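Local structure of hypothetical protein HI0074 (Haemophilus influenzae, 1JOG) at residues A[63-68]-A[88-93]; A[83-88]-A[94-99]. The protein is probably the RNase toxin of a type VII toxin–antitoxin system, forms a homodimer and is neutralised by its cognate antitoxin MntA. One frame throughout, in Å; residues are numbered along the deposited sequence.

Contact 1: residues A[63-68]-A[88-93]; sequences RQLQQD and LRFGLI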
loop_
_atom_site.group_PDB
_atom_site.type_symbol
_atom_site.label_atom_id
_atom_site.label_comp_id
_atom_site.label_asym_id
_atom_site.label_seq_id
_atom_site.Cartn_x
_atom_site.Cartn_y
_atom_site.Cartn_z
ATOM N N ARG A 63 1.809 12.526 -17.601
ATOM C CA ARG A 63 0.887 12.817 -18.659
ATOM C C ARG A 63 1.007 14.253 -19.095
ATOM O O ARG A 63 0.750 14.548 -20.244
ATOM C CB ARG A 63 -0.548 12.555 -18.259
ATOM C CG ARG A 63 -1.241 11.577 -19.173
ATOM C CD ARG A 63 -2.562 11.094 -18.585
ATOM N NE ARG A 63 -3.343 12.213 -18.044
ATOM C CZ ARG A 63 -4.492 12.019 -17.396
ATOM N NH1 ARG A 63 -4.965 10.755 -17.226
ATOM N NH2 ARG A 63 -5.159 13.084 -16.923
ATOM N N GLN A 64 1.410 15.140 -18.195
ATOM C CA GLN A 64 1.501 16.556 -18.528
ATOM C C GLN A 64 2.598 16.763 -19.545
ATOM O O GLN A 64 2.376 17.380 -20.540
ATOM C CB GLN A 64 1.787 17.356 -17.280
ATOM C CG GLN A 64 1.910 18.829 -17.479
ATOM C CD GLN A 64 0.604 19.473 -17.825
ATOM O OE1 GLN A 64 -0.449 18.961 -17.485
ATOM N NE2 GLN A 64 0.661 20.614 -18.501
ATOM N N LEU A 65 3.768 16.211 -19.294
ATOM C CA LEU A 65 4.917 16.322 -20.160
ATOM C C LEU A 65 4.748 15.532 -21.442
ATOM O O LEU A 65 5.297 15.913 -22.476
ATOM C CB LEU A 65 6.170 15.841 -19.406
ATOM C CG LEU A 65 6.325 16.759 -18.161
ATOM C CD1 LEU A 65 7.113 16.060 -17.066
ATOM C CD2 LEU A 65 6.922 18.152 -18.535
ATOM N N GLN A 66 3.978 14.449 -21.351
ATOM C CA GLN A 66 3.677 13.504 -22.447
ATOM C C GLN A 66 2.705 14.076 -23.484
ATOM O O GLN A 66 2.762 13.716 -24.634
ATOM C CB GLN A 66 3.089 12.254 -21.812
ATOM C CG GLN A 66 3.021 10.987 -22.591
ATOM C CD GLN A 66 2.735 9.822 -21.646
ATOM O OE1 GLN A 66 1.872 9.932 -20.761
ATOM N NE2 GLN A 66 3.450 8.711 -21.815
ATOM N N GLN A 67 1.835 14.969 -23.039
ATOM C CA GLN A 67 0.847 15.620 -23.862
ATOM C C GLN A 67 1.300 17.044 -24.170
ATOM O O GLN A 67 0.924 17.627 -25.179
ATOM C CB GLN A 67 -0.493 15.780 -23.111
ATOM C CG GLN A 67 -1.292 14.512 -22.671
ATOM C CD GLN A 67 -2.658 14.904 -22.029
ATOM O OE1 GLN A 67 -2.975 16.086 -21.936
ATOM N NE2 GLN A 67 -3.447 13.925 -21.592
ATOM N N ASP A 68 2.101 17.610 -23.283
ATOM C CA ASP A 68 2.473 19.024 -23.382
ATOM C C ASP A 68 3.146 19.579 -24.611
ATOM O O ASP A 68 2.561 20.384 -25.351
ATOM C CB ASP A 68 3.292 19.463 -22.154
ATOM C CG ASP A 68 2.928 20.883 -21.683
ATOM O OD1 ASP A 68 2.796 21.769 -22.567
ATOM O OD2 ASP A 68 2.772 21.104 -20.449
ATOM N N LEU A 88 10.047 20.398 -13.390
ATOM C CA LEU A 88 10.689 21.628 -12.871
ATOM C C LEU A 88 10.754 22.618 -14.043
ATOM O O LEU A 88 10.379 23.773 -13.893
ATOM C CB LEU A 88 12.118 21.351 -12.289
ATOM C CG LEU A 88 12.841 22.464 -11.468
ATOM C CD1 LEU A 88 12.154 22.735 -10.181
ATOM C CD2 LEU A 88 14.267 22.093 -11.097
ATOM N N ARG A 89 11.192 22.130 -15.206
ATOM C CA ARG A 89 11.274 22.912 -16.444
ATOM C C ARG A 89 9.907 23.546 -16.661
ATOM O O ARG A 89 9.792 24.624 -17.236
ATOM C CB ARG A 89 11.582 22.007 -17.658
ATOM C CG ARG A 89 13.050 21.980 -18.170
ATOM C CD ARG A 89 13.223 22.645 -19.568
ATOM N NE ARG A 89 13.899 21.753 -20.520
ATOM C CZ ARG A 89 13.464 21.432 -21.752
ATOM N NH1 ARG A 89 12.322 21.932 -22.243
ATOM N NH2 ARG A 89 14.169 20.570 -22.495
ATOM N N PHE A 90 8.857 22.882 -16.196
ATOM C CA PHE A 90 7.532 23.441 -16.385
ATOM C C PHE A 90 7.039 24.101 -15.123
ATOM O O PHE A 90 5.886 24.502 -15.086
ATOM C CB PHE A 90 6.533 22.366 -16.824
ATOM C CG PHE A 90 6.844 21.745 -18.181
ATOM C CD1 PHE A 90 8.174 21.610 -18.632
ATOM C CD2 PHE A 90 5.816 21.252 -18.991
ATOM C CE1 PHE A 90 8.487 20.983 -19.879
ATOM C CE2 PHE A 90 6.089 20.624 -20.241
ATOM C CZ PHE A 90 7.436 20.489 -20.683
ATOM N N GLY A 91 7.888 24.230 -14.078
ATOM C CA GLY A 91 7.395 24.904 -12.855
ATOM C C GLY A 91 6.178 24.163 -12.265
ATOM O O GLY A 91 5.293 24.790 -11.669
ATOM N N LEU A 92 6.108 22.830 -12.454
ATOM C CA LEU A 92 5.014 21.995 -11.913
ATOM C C LEU A 92 5.374 21.711 -10.431
ATOM O O LEU A 92 4.528 21.711 -9.586
ATOM C CB LEU A 92 4.871 20.697 -12.709
ATOM C CG LEU A 92 4.102 20.712 -14.068
ATOM C CD1 LEU A 92 4.041 19.240 -14.693
ATOM C CD2 LEU A 92 2.646 21.185 -13.843
ATOM N N ILE A 93 6.651 21.522 -10.133
ATOM C CA ILE A 93 7.105 21.350 -8.755
ATOM C C ILE A 93 8.106 22.465 -8.701
ATOM O O ILE A 93 8.358 23.110 -9.745
ATOM C CB ILE A 93 7.831 19.973 -8.510
ATOM C CG1 ILE A 93 8.948 19.717 -9.536
ATOM C CG2 ILE A 93 6.727 18.898 -8.547
ATOM C CD1 ILE A 93 9.886 18.563 -9.210
#

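Contact 2: residues A[83-88]-A[94-99]; sequences ILREAL and GDMSKW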
loop_
_atom_site.group_PDB
_atom_site.type_symbol
_atom_site.label_atom_id
_atom_site.label_comp_id
_atom_site.label_asym_id
_atom_site.label_seq_id
_atom_site.Cartn_x
_atom_site.Cartn_y
_atom_site.Cartn_z
ATOM N N ILE A 83 11.367 12.802 -15.372
ATOM C CA ILE A 83 10.009 13.306 -15.129
ATOM C C ILE A 83 10.119 14.512 -14.144
ATOM O O ILE A 83 9.493 15.573 -14.358
ATOM C CB ILE A 83 9.121 12.156 -14.480
ATOM C CG1 ILE A 83 8.938 10.973 -15.447
ATOM C CG2 ILE A 83 7.781 12.677 -14.065
ATOM C CD1 ILE A 83 8.092 11.302 -16.632
ATOM N N LEU A 84 10.906 14.348 -13.064
ATOM C CA LEU A 84 11.050 15.445 -12.090
ATOM C C LEU A 84 11.757 16.592 -12.740
ATOM O O LEU A 84 11.323 17.702 -12.585
ATOM C CB LEU A 84 11.819 15.028 -10.851
ATOM C CG LEU A 84 11.215 13.902 -10.016
ATOM C CD1 LEU A 84 12.054 13.699 -8.669
ATOM C CD2 LEU A 84 9.777 14.224 -9.789
ATOM N N ARG A 85 12.860 16.350 -13.437
ATOM C CA ARG A 85 13.499 17.467 -14.143
ATOM C C ARG A 85 12.555 18.209 -15.094
ATOM O O ARG A 85 12.496 19.452 -15.050
ATOM C CB ARG A 85 14.700 16.991 -14.922
ATOM C CG ARG A 85 15.877 16.754 -13.994
ATOM C CD ARG A 85 16.971 16.034 -14.708
ATOM N NE ARG A 85 17.790 15.252 -13.795
ATOM C CZ ARG A 85 18.202 14.025 -14.066
ATOM N NH1 ARG A 85 17.866 13.450 -15.218
ATOM N NH2 ARG A 85 18.943 13.375 -13.187
ATOM N N GLU A 86 11.810 17.478 -15.944
ATOM C CA GLU A 86 10.872 18.135 -16.881
ATOM C C GLU A 86 9.815 18.933 -16.136
ATOM O O GLU A 86 9.573 20.092 -16.426
ATOM C CB GLU A 86 10.225 17.105 -17.779
ATOM C CG GLU A 86 10.875 16.984 -19.152
ATOM C CD GLU A 86 12.384 16.751 -19.143
ATOM O OE1 GLU A 86 13.021 17.086 -20.166
ATOM O OE2 GLU A 86 12.940 16.230 -18.154
ATOM N N ALA A 87 9.237 18.323 -15.116
ATOM C CA ALA A 87 8.247 18.971 -14.285
ATOM C C ALA A 87 8.749 20.310 -13.740
ATOM O O ALA A 87 7.946 21.235 -13.625
ATOM C CB ALA A 87 7.827 18.020 -13.102
ATOM N N LEU A 88 10.047 20.398 -13.390
ATOM C CA LEU A 88 10.689 21.628 -12.871
ATOM C C LEU A 88 10.754 22.618 -14.043
ATOM O O LEU A 88 10.379 23.773 -13.893
ATOM C CB LEU A 88 12.118 21.351 -12.289
ATOM C CG LEU A 88 12.841 22.464 -11.468
ATOM C CD1 LEU A 88 12.154 22.735 -10.181
ATOM C CD2 LEU A 88 14.267 22.093 -11.097
ATOM N N GLY A 94 8.687 22.690 -7.526
ATOM C CA GLY A 94 9.664 23.757 -7.391
ATOM C C GLY A 94 10.942 23.267 -6.753
ATOM O O GLY A 94 11.988 23.914 -6.841
ATOM N N ASP A 95 10.857 22.110 -6.105
ATOM C CA ASP A 95 12.035 21.522 -5.471
ATOM C C ASP A 95 11.947 20.032 -5.754
ATOM O O ASP A 95 11.000 19.398 -5.332
ATOM C CB ASP A 95 12.002 21.798 -3.948
ATOM C CG ASP A 95 13.296 21.438 -3.237
ATOM O OD1 ASP A 95 13.727 22.298 -2.441
ATOM O OD2 ASP A 95 13.874 20.332 -3.445
HETATM N N MSE A 96 12.906 19.482 -6.482
HETATM C CA MSE A 96 12.878 18.074 -6.740
HETATM C C MSE A 96 13.572 17.264 -5.662
HETATM O O MSE A 96 13.363 16.062 -5.590
HETATM C CB MSE A 96 13.435 17.714 -8.149
HETATM C CG MSE A 96 14.883 18.060 -8.524
HETATM SE SE MSE A 96 15.368 17.716 -10.450
HETATM C CE MSE A 96 16.308 16.046 -10.075
ATOM N N SER A 97 14.352 17.886 -4.787
ATOM C CA SER A 97 15.050 17.092 -3.751
ATOM C C SER A 97 13.949 16.502 -2.885
ATOM O O SER A 97 14.005 15.352 -2.438
ATOM C CB SER A 97 15.949 17.985 -2.919
ATOM O OG SER A 97 15.202 19.057 -2.414
ATOM N N LYS A 98 12.886 17.262 -2.738
ATOM C CA LYS A 98 11.719 16.767 -1.992
ATOM C C LYS A 98 10.974 15.559 -2.639
ATOM O O LYS A 98 10.584 14.595 -1.945
ATOM C CB LYS A 98 10.718 17.887 -1.824
ATOM C CG LYS A 98 11.089 18.876 -0.824
ATOM C CD LYS A 98 10.052 19.948 -0.767
ATOM C CE LYS A 98 10.633 21.148 -0.068
ATOM N NZ LYS A 98 11.518 21.901 -1.003
ATOM N N TRP A 99 10.739 15.618 -3.951
ATOM C CA TRP A 99 10.053 14.490 -4.600
ATOM C C TRP A 99 10.983 13.308 -4.593
ATOM O O TRP A 99 10.538 12.167 -4.471
ATOM C CB TRP A 99 9.605 14.857 -6.009
ATOM C CG TRP A 99 8.472 15.822 -5.914
ATOM C CD1 TRP A 99 8.533 17.235 -5.914
ATOM C CD2 TRP A 99 7.116 15.490 -5.716
ATOM N NE1 TRP A 99 7.281 17.746 -5.727
ATOM C CE2 TRP A 99 6.391 16.703 -5.616
ATOM C CE3 TRP A 99 6.430 14.287 -5.610
ATOM C CZ2 TRP A 99 5.025 16.732 -5.405
ATOM C CZ3 TRP A 99 5.067 14.342 -5.372
ATOM C CH2 TRP A 99 4.381 15.527 -5.279
#

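Contact 1: residues A[63-68]-A[88-93]
Gln64 meets Leu92 through the aliphatic base of its side chain, while its amide bonds to Asp68. Its CB lies 3.9 Å from Leu92 CD1, and its CG comes closer, 3.5 Å from the same methyl. CG stands anti to the backbone N (chi1 180°), which sends the chain toward Leu92; a bend at chi2 then leaves the amide beside the helix, where the carboxylate of Asp68, one turn later, reaches back to accept from Gln64 NE2 at 2.9 Å. Glutamine suits this place because two methylenes can pack on leucine while the amide bridges one helical turn. The bond is bent (138° at the hydrogen); NE2 comes from above the carboxylate plane and OD2 is tilted from the amide plane. Asp68 in turn lies along the edge of the Phe90 ring: its CB, 3.6 Å from Phe90 CE2, is in the ring plane, the carboxylate is turned 84° from it, and Asp68 OD2 is 3.4 Å from both Phe90 CE2 and CD2, where positively polarised ring hydrogens probably suit a carboxylate oxygen. Phe90 is the first residue past helix 80-89, which is closed by a Schellman motif with Gly91, at positive phi, as C-prime residue, a conformation that glycine adopts easily. Leu65 CD2 sits above one Phe90 face in a CH-pi arrangement, modelled too close to be taken literally. Apolar Leu92 is buried against Leu135 and Leu139 of helix 125-140.

Contact 2: residues A[83-88]-A[94-99]
The Trp99 indole is approached obliquely by Leu84 CD2, and the Arg85 guanidinium obliquely by the methyl CE of Met96. Tyr102 packs edge-to-face with the indole, and Arg85 NH1 forms a salt bridge to Asp82. Leucine fits the first site because its two branches straddle one carbon: Leu84 CD1 and Leu84 CD2 each lie 3.8 Å from Trp99 CB. Met96, present as selenomethionine, is the central residue of the contact. With CG between the backbone N and the carbonyl carbon (chi1 61°) and chi2 extended, its SE lies 3.7 Å from Arg85 CG; the bend at chi3 (-102°) then turns CE toward Arg85 CG and NE, at 4.0 and 4.1 Å. An unbranched methionine side chain can thread along the CG methylene of Arg85 in this way. At its base, Met96 CB rests 4.1 Å from Leu84 CB. Farther along helix 80-89, Leu88 CD1 reaches Gly94 O at 3.5 Å, just before the next helix begins. Asp95 is the N-cap of that helix, its OD2 accepting weak bonds from Ser97 N and Lys98 N, though this oxygen's position is uncertain. Around this junction of helices 80-89 and 96-106, Ile83 and Ala87 face helix 36-68, whereas Trp99 packs on Leu135 of helix 125-140.

Contacts 1 and 2 have centres 10 Å apart, lie on the same side of the chain's centre and share Leu88 on helix 80-89. Along the chain their segments alternate: 63-68, 83-88, 88-93, 94-99. Contact 1 ties the C-terminal part of helix 36-68 to the end of helix 80-89; contact 2 ties helix 80-89 to the start of helix 96-106. A probable hydrogen bond from Leu92 N to Ala87 O (2.7 Å), the Schellman bond closing helix 80-89, joins them. Together they set three successive helices of this all-helical, nucleotidyltransferase substrate-binding-like (HepT) domain against one another. Helix 96-106 ends at Arg106, an active-site residue by similarity, about 9 Å from Trp99 between side chains.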